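Local coordinates for inorganic polyphosphate/ATP-glucomannokinase (Arthrobacter sp., PDB 1WOQ), which phosphorylates glucose and mannose using inorganic polyphosphate or ATP as phosphoryl donor, and belongs to the ROK family of sugar kinases, at residues G34-E39 against G251-A256. Sequence-based numbering, arbitrary orientation.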
loop_
_atom_site.group_PDB
_atom_site.type_symbol
_atom_site.label_atom_id
_atom_site.label_comp_id
_atom_site.label_asym_id
_atom_site.label_seq_id
_atom_site.Cartn_x
_atom_site.Cartn_y
_atom_site.Cartn_z
ATOM N N GLY A 34 -1.022 16.671 -2.446
ATOM C CA GLY A 34 -0.737 15.249 -2.449
ATOM C C GLY A 34 0.625 14.969 -1.846
ATOM O O GLY A 34 1.278 13.978 -2.182
ATOM N N LYS A 35 1.057 15.852 -0.953
ATOM C CA LYS A 35 2.345 15.701 -0.293
ATOM C C LYS A 35 2.208 15.875 1.212
ATOM O O LYS A 35 1.170 16.309 1.707
ATOM C CB LYS A 35 3.351 16.720 -0.837
ATOM C CG LYS A 35 3.735 16.494 -2.290
ATOM C CD LYS A 35 4.876 17.407 -2.710
ATOM C CE LYS A 35 5.278 17.152 -4.154
ATOM N NZ LYS A 35 4.146 17.396 -5.088
ATOM N N LEU A 36 3.268 15.533 1.934
ATOM C CA LEU A 36 3.274 15.648 3.385
ATOM C C LEU A 36 3.744 17.011 3.858
ATOM O O LEU A 36 4.582 17.649 3.219
ATOM C CB LEU A 36 4.195 14.590 4.000
ATOM C CG LEU A 36 3.684 13.162 4.178
ATOM C CD1 LEU A 36 3.145 12.622 2.870
ATOM C CD2 LEU A 36 4.826 12.297 4.692
ATOM N N LEU A 37 3.189 17.452 4.981
ATOM C CA LEU A 37 3.589 18.710 5.589
ATOM C C LEU A 37 4.623 18.283 6.618
ATOM O O LEU A 37 4.312 17.524 7.540
ATOM C CB LEU A 37 2.406 19.387 6.283
ATOM C CG LEU A 37 1.254 19.803 5.368
ATOM C CD1 LEU A 37 0.202 20.539 6.178
ATOM C CD2 LEU A 37 1.784 20.689 4.243
ATOM N N GLY A 38 5.855 18.749 6.450
ATOM C CA GLY A 38 6.903 18.364 7.373
ATOM C C GLY A 38 7.424 16.984 7.014
ATOM O O GLY A 38 7.154 16.477 5.921
ATOM N N GLU A 39 8.154 16.369 7.938
ATOM C CA GLU A 39 8.741 15.049 7.718
ATOM C C GLU A 39 7.832 13.909 8.164
ATOM O O GLU A 39 6.996 14.079 9.051
ATOM C CB GLU A 39 10.064 14.939 8.480
ATOM C CG GLU A 39 11.042 16.072 8.215
ATOM C CD GLU A 39 11.483 16.134 6.769
ATOM O OE1 GLU A 39 12.073 15.145 6.286
ATOM O OE2 GLU A 39 11.239 17.170 6.114
ATOM N N GLY A 251 1.435 4.968 0.703
ATOM C CA GLY A 251 0.428 4.469 1.630
ATOM C C GLY A 251 -0.134 5.567 2.515
ATOM O O GLY A 251 -1.343 5.652 2.737
ATOM N N ILE A 252 0.755 6.406 3.033
ATOM C CA ILE A 252 0.357 7.518 3.887
ATOM C C ILE A 252 -0.624 8.440 3.157
ATOM O O ILE A 252 -1.695 8.777 3.675
ATOM C CB ILE A 252 1.596 8.336 4.316
ATOM C CG1 ILE A 252 2.431 7.515 5.305
ATOM C CG2 ILE A 252 1.166 9.677 4.920
ATOM C CD1 ILE A 252 3.786 8.112 5.618
ATOM N N VAL A 253 -0.252 8.842 1.948
ATOM C CA VAL A 253 -1.096 9.731 1.161
ATOM C C VAL A 253 -2.409 9.056 0.795
ATOM O O VAL A 253 -3.473 9.645 0.945
ATOM C CB VAL A 253 -0.366 10.192 -0.120
ATOM C CG1 VAL A 253 -1.300 11.022 -0.996
ATOM C CG2 VAL A 253 0.856 11.008 0.266
ATOM N N GLY A 254 -2.332 7.808 0.339
ATOM C CA GLY A 254 -3.537 7.089 -0.029
ATOM C C GLY A 254 -4.513 6.923 1.125
ATOM O O GLY A 254 -5.726 6.950 0.931
ATOM N N ALA A 255 -3.987 6.743 2.334
ATOM C CA ALA A 255 -4.840 6.578 3.506
ATOM C C ALA A 255 -5.624 7.861 3.766
ATOM O O ALA A 255 -6.793 7.816 4.145
ATOM C CB ALA A 255 -3.995 6.222 4.725
ATOM N N ALA A 256 -4.973 9.001 3.558
ATOM C CA ALA A 256 -5.616 10.296 3.763
ATOM C C ALA A 256 -6.688 10.500 2.696
ATOM O O ALA A 256 -7.791 10.967 2.988
ATOM C CB ALA A 256 -4.581 11.412 3.694
#
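Leu36 reaches from the start of strand 35-44 to two neighbouring residues of the C-terminal helix, Ile252 and Val253. Its CB stays back from the helix, 5.8 Å from Ile252 CG2. The first torsion (chi1 -81°) sets CG beside the backbone N, and from there the branch closes on the helix: CG stands 4.4 Å from Ile252 CG2. The CD1 methyl does most of the touching, meeting Val253 CG2 at 3.8 Å and Ile252 CG2 at 4.1 Å, so that it spans the two residues. CD2 lies farther off, 4.4 Å from Ile252 CD1. The leucine and isoleucine side chains run nearly perpendicular to each other.

Val253 also meets the backbone of Gly34, whose carbonyl O approaches CG2 to 3.9 Å and CG1 to 4.1 Å, a van der Waals contact with both methyls. Gly34 has a positive phi (73°) and, with Lys35, faces Asp30 in a G1 beta bulge that shapes the hairpin joining strands 23-30 and 35-44.

The contact is van der Waals packing, mostly between apolar side chains, with the side chain of Ile252 about 14 Å from the bound glucose. The beginning of helix 250-262 packs against the beginning of strand 35-44 and against strand 23-30, where Ile252 touches Val29, while Val253 also packs against Ala130 and Tyr134 of helix 123-134.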